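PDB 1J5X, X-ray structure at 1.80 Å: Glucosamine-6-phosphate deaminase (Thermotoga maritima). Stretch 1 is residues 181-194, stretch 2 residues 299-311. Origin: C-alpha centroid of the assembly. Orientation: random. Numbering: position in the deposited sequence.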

# COMPACT_ATOMS: atom_id res chain seq x y z
N ASN A 181 -2.98 -21.93 -5.70
CA ASN A 181 -2.21 -21.93 -4.45
C ASN A 181 -3.10 -21.92 -3.24
O ASN A 181 -4.24 -21.44 -3.29
CB ASN A 181 -1.27 -20.72 -4.33
CG ASN A 181 -0.30 -20.66 -5.47
OD1 ASN A 181 0.14 -21.70 -5.98
ND2 ASN A 181 0.05 -19.46 -5.86
N SER A 182 -2.58 -22.44 -2.12
CA SER A 182 -3.37 -22.48 -0.89
C SER A 182 -3.56 -21.07 -0.34
O SER A 182 -2.62 -20.29 -0.30
CB SER A 182 -2.66 -23.29 0.21
OG SER A 182 -3.43 -23.17 1.41
N THR A 183 -4.77 -20.75 0.10
CA THR A 183 -4.95 -19.41 0.65
C THR A 183 -5.16 -19.49 2.14
O THR A 183 -5.54 -18.49 2.80
CB THR A 183 -6.19 -18.75 -0.04
OG1 THR A 183 -7.29 -19.66 -0.04
CG2 THR A 183 -5.85 -18.36 -1.45
N GLU A 184 -4.91 -20.66 2.74
CA GLU A 184 -5.17 -20.72 4.16
C GLU A 184 -4.41 -19.71 5.03
O GLU A 184 -4.97 -19.29 6.04
CB GLU A 184 -4.97 -22.15 4.73
CG GLU A 184 -3.56 -22.61 4.80
CD GLU A 184 -3.47 -24.05 5.37
OE1 GLU A 184 -4.51 -24.74 5.39
OE2 GLU A 184 -2.35 -24.45 5.77
N ARG A 185 -3.19 -19.30 4.67
CA ARG A 185 -2.51 -18.34 5.51
C ARG A 185 -3.15 -16.94 5.57
O ARG A 185 -2.90 -16.20 6.51
CB ARG A 185 -1.05 -18.18 5.11
CG ARG A 185 -0.19 -19.32 5.74
CD ARG A 185 0.51 -18.78 7.03
NE ARG A 185 1.89 -18.50 6.72
CZ ARG A 185 2.77 -17.82 7.44
NH1 ARG A 185 2.52 -17.24 8.60
NH2 ARG A 185 3.98 -17.79 6.95
N PHE A 186 -3.99 -16.62 4.61
CA PHE A 186 -4.63 -15.27 4.67
C PHE A 186 -5.62 -15.25 5.87
O PHE A 186 -5.75 -14.24 6.53
CB PHE A 186 -5.36 -15.00 3.35
CG PHE A 186 -4.45 -14.64 2.21
CD1 PHE A 186 -3.76 -13.40 2.16
CD2 PHE A 186 -4.28 -15.53 1.13
CE1 PHE A 186 -2.94 -13.05 1.07
CE2 PHE A 186 -3.47 -15.20 0.05
CZ PHE A 186 -2.79 -13.97 -0.01
N SER A 187 -6.29 -16.38 6.16
CA SER A 187 -7.20 -16.42 7.35
C SER A 187 -6.39 -16.18 8.60
O SER A 187 -6.81 -15.48 9.51
CB SER A 187 -7.89 -17.79 7.54
OG SER A 187 -8.64 -18.06 6.39
N GLU A 188 -5.22 -16.81 8.65
CA GLU A 188 -4.39 -16.63 9.82
C GLU A 188 -3.94 -15.17 9.94
O GLU A 188 -3.99 -14.60 11.03
CB GLU A 188 -3.17 -17.56 9.71
CG GLU A 188 -2.07 -17.29 10.78
CD GLU A 188 -0.67 -17.75 10.29
OE1 GLU A 188 -0.54 -18.90 9.75
OE2 GLU A 188 0.28 -16.96 10.43
N LEU A 189 -3.49 -14.56 8.84
CA LEU A 189 -3.03 -13.16 8.96
C LEU A 189 -4.18 -12.22 9.30
O LEU A 189 -4.01 -11.31 10.09
CB LEU A 189 -2.34 -12.72 7.67
CG LEU A 189 -1.06 -13.55 7.43
CD1 LEU A 189 -0.56 -13.38 6.00
CD2 LEU A 189 -0.03 -13.01 8.36
N VAL A 190 -5.32 -12.44 8.66
CA VAL A 190 -6.49 -11.62 9.02
C VAL A 190 -6.82 -11.75 10.52
O VAL A 190 -7.12 -10.76 11.22
CB VAL A 190 -7.67 -12.06 8.15
CG1 VAL A 190 -9.00 -11.48 8.74
CG2 VAL A 190 -7.44 -11.59 6.70
N GLY A 191 -6.74 -12.98 11.03
CA GLY A 191 -7.06 -13.22 12.44
C GLY A 191 -6.11 -12.55 13.39
O GLY A 191 -6.48 -12.25 14.54
N TYR A 192 -4.88 -12.33 12.89
CA TYR A 192 -3.81 -11.70 13.64
C TYR A 192 -3.86 -10.16 13.66
O TYR A 192 -3.15 -9.51 14.45
CB TYR A 192 -2.40 -12.13 13.04
CG TYR A 192 -1.22 -11.52 13.81
CD1 TYR A 192 -1.09 -11.71 15.19
CD2 TYR A 192 -0.22 -10.78 13.15
CE1 TYR A 192 -0.01 -11.18 15.91
CE2 TYR A 192 0.87 -10.26 13.86
CZ TYR A 192 0.98 -10.45 15.24
OH TYR A 192 2.06 -9.91 15.94
N SER A 193 -4.68 -9.58 12.80
CA SER A 193 -4.69 -8.10 12.67
C SER A 193 -4.99 -7.30 13.95
O SER A 193 -4.31 -6.29 14.22
CB SER A 193 -5.59 -7.68 11.48
OG SER A 193 -6.97 -7.81 11.78
N PRO A 194 -5.92 -7.78 14.81
CA PRO A 194 -6.16 -6.97 16.03
C PRO A 194 -4.93 -6.88 16.92
O PRO A 194 -4.52 -5.79 17.37
CB PRO A 194 -7.33 -7.71 16.71
CG PRO A 194 -8.11 -8.33 15.51
CD PRO A 194 -7.02 -8.75 14.54
N ILE A 299 7.88 -5.11 15.83
CA ILE A 299 6.46 -5.37 15.67
C ILE A 299 6.39 -6.67 14.85
O ILE A 299 6.49 -6.69 13.61
CB ILE A 299 5.76 -4.23 14.87
CG1 ILE A 299 5.88 -2.88 15.61
CG2 ILE A 299 4.29 -4.53 14.72
CD1 ILE A 299 5.22 -1.69 14.72
N PRO A 300 6.16 -7.81 15.52
CA PRO A 300 6.10 -9.09 14.85
C PRO A 300 4.93 -9.26 13.93
O PRO A 300 3.82 -8.85 14.26
CB PRO A 300 6.01 -10.11 16.02
CG PRO A 300 6.36 -9.29 17.24
CD PRO A 300 5.76 -7.94 16.93
N VAL A 301 5.21 -9.88 12.79
CA VAL A 301 4.21 -10.26 11.80
C VAL A 301 4.98 -11.12 10.81
O VAL A 301 6.20 -10.93 10.67
CB VAL A 301 3.58 -9.05 11.11
CG1 VAL A 301 4.68 -8.25 10.31
CG2 VAL A 301 2.46 -9.55 10.18
N SER A 302 4.30 -12.06 10.14
CA SER A 302 4.98 -12.96 9.18
C SER A 302 5.88 -12.20 8.21
O SER A 302 5.49 -11.15 7.70
CB SER A 302 3.95 -13.74 8.37
OG SER A 302 4.52 -14.39 7.25
N ASN A 303 7.04 -12.77 7.89
CA ASN A 303 7.94 -12.13 6.93
C ASN A 303 7.71 -12.64 5.52
O ASN A 303 8.47 -12.34 4.58
CB ASN A 303 9.41 -12.33 7.34
CG ASN A 303 9.72 -11.65 8.66
OD1 ASN A 303 9.16 -10.59 8.96
ND2 ASN A 303 10.61 -12.25 9.45
N ASP A 304 6.61 -13.36 5.36
CA ASP A 304 6.27 -13.87 4.03
C ASP A 304 5.51 -12.75 3.31
O ASP A 304 4.85 -11.93 3.98
CB ASP A 304 5.34 -15.05 4.13
CG ASP A 304 4.91 -15.53 2.80
OD1 ASP A 304 3.71 -15.40 2.53
OD2 ASP A 304 5.80 -15.97 2.00
N TRP A 305 5.57 -12.78 2.00
CA TRP A 305 4.96 -11.72 1.15
C TRP A 305 3.48 -11.50 1.39
O TRP A 305 3.00 -10.38 1.18
CB TRP A 305 5.16 -12.03 -0.34
CG TRP A 305 6.64 -12.19 -0.68
CD1 TRP A 305 7.26 -13.33 -1.18
CD2 TRP A 305 7.66 -11.19 -0.60
NE1 TRP A 305 8.60 -13.08 -1.42
CE2 TRP A 305 8.88 -11.78 -1.07
CE3 TRP A 305 7.68 -9.85 -0.16
CZ2 TRP A 305 10.10 -11.06 -1.13
CZ3 TRP A 305 8.90 -9.15 -0.21
CH2 TRP A 305 10.10 -9.77 -0.71
N LYS A 306 2.76 -12.55 1.79
CA LYS A 306 1.32 -12.42 2.04
C LYS A 306 1.00 -11.38 3.12
O LYS A 306 -0.12 -10.87 3.17
CB LYS A 306 0.72 -13.78 2.48
CG LYS A 306 0.49 -14.79 1.32
CD LYS A 306 -0.28 -16.04 1.88
CE LYS A 306 -0.20 -17.24 0.88
NZ LYS A 306 1.18 -17.60 0.49
N SER A 307 1.94 -11.08 4.02
CA SER A 307 1.65 -10.11 5.08
C SER A 307 1.58 -8.65 4.51
O SER A 307 1.33 -7.72 5.27
CB SER A 307 2.75 -10.14 6.17
OG SER A 307 4.01 -9.83 5.57
N ALA A 308 1.85 -8.47 3.23
CA ALA A 308 1.86 -7.13 2.64
C ALA A 308 0.60 -6.35 2.93
O ALA A 308 0.70 -5.14 3.19
CB ALA A 308 2.11 -7.18 1.11
N PHE A 309 -0.56 -7.03 2.96
CA PHE A 309 -1.81 -6.30 3.19
C PHE A 309 -1.99 -5.71 4.61
O PHE A 309 -2.90 -4.89 4.87
CB PHE A 309 -3.00 -7.16 2.79
CG PHE A 309 -3.32 -8.25 3.78
CD1 PHE A 309 -2.69 -9.50 3.69
CD2 PHE A 309 -4.24 -8.01 4.83
CE1 PHE A 309 -2.97 -10.49 4.65
CE2 PHE A 309 -4.53 -8.98 5.77
CZ PHE A 309 -3.89 -10.24 5.69
N LEU A 310 -1.14 -6.13 5.55
CA LEU A 310 -1.19 -5.56 6.88
C LEU A 310 -0.02 -4.57 7.11
O LEU A 310 -0.03 -3.81 8.07
CB LEU A 310 -0.99 -6.64 7.93
CG LEU A 310 -2.04 -7.74 8.11
CD1 LEU A 310 -1.50 -8.78 9.14
CD2 LEU A 310 -3.33 -7.08 8.68
N ARG A 311 1.01 -4.63 6.27
CA ARG A 311 2.20 -3.87 6.61
C ARG A 311 2.26 -2.36 6.50
O ARG A 311 3.29 -1.79 6.83
CB ARG A 311 3.46 -4.49 5.98
CG ARG A 311 3.90 -5.85 6.71
CD ARG A 311 4.89 -6.61 5.82
NE ARG A 311 5.53 -7.76 6.51
CZ ARG A 311 6.71 -7.69 7.11
NH1 ARG A 311 7.40 -6.53 7.14
NH2 ARG A 311 7.24 -8.81 7.69

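How do a helix and an irregular loop come to lie together? Stretch 1 winds into a helix, while stretch 2 is mostly loop with a short 3-10 segment at 305-307. Residues 306-310 run in the same sense as the helix, while the preceding segment, 300-304, runs back along it in the opposite sense. Phe186 CA lies 7.1 Å from Lys306 CA, Leu189 CA 6.8 Å from Ser307 CA, and Ser193 CA 7.2 Å from Leu310 CA. Together they bury 654 Å².

What does Lys306, the residue with the most covered surface, do with its long chain? Its methylenes lie over one face of the Phe186 ring, with Lys306 CD 3.8 Å from the ring centroid, a CH-pi contact that puts the apolar part of a charged side chain to use. Lys306 CD also passes 4.0 Å from Arg185 CB. The backbone beneath is steadied by a hydrogen bond from Lys306 N to Asp304 OD1 (3.1 Å).

Why is Leu189 so well covered? It points toward stretch 2 from the helix and is met on several fronts. Leu189 CB touches Phe309 CZ at 3.5 Å, Leu189 CD1 reaches Lys306 CB at 3.8 Å, and Leu189 CD2 lies 4.0 Å from Ser302 CB. These contacts are van der Waals packing around a buried leucine.

How does Phe309 fit beside it? The ring extends the apolar cluster along the helix: Phe309 CE1 lies 3.9 Å from Phe186 CD1, near the plane of the Phe186 ring, and Phe309 CZ is 3.9 Å from Val190 CG2. Further along, Leu310 CD2 packs against Ser193 CB at 3.6 Å.

Where does polar bonding cross the contact? Tyr192 OH donates a hydrogen bond to Pro300 O, a short 2.7 Å, with the carbonyl near the ring plane. The same ring meets Val301, Tyr192 CE2 to Val301 CB being 4.0 Å, so Tyr192 combines apolar packing with a directional bond.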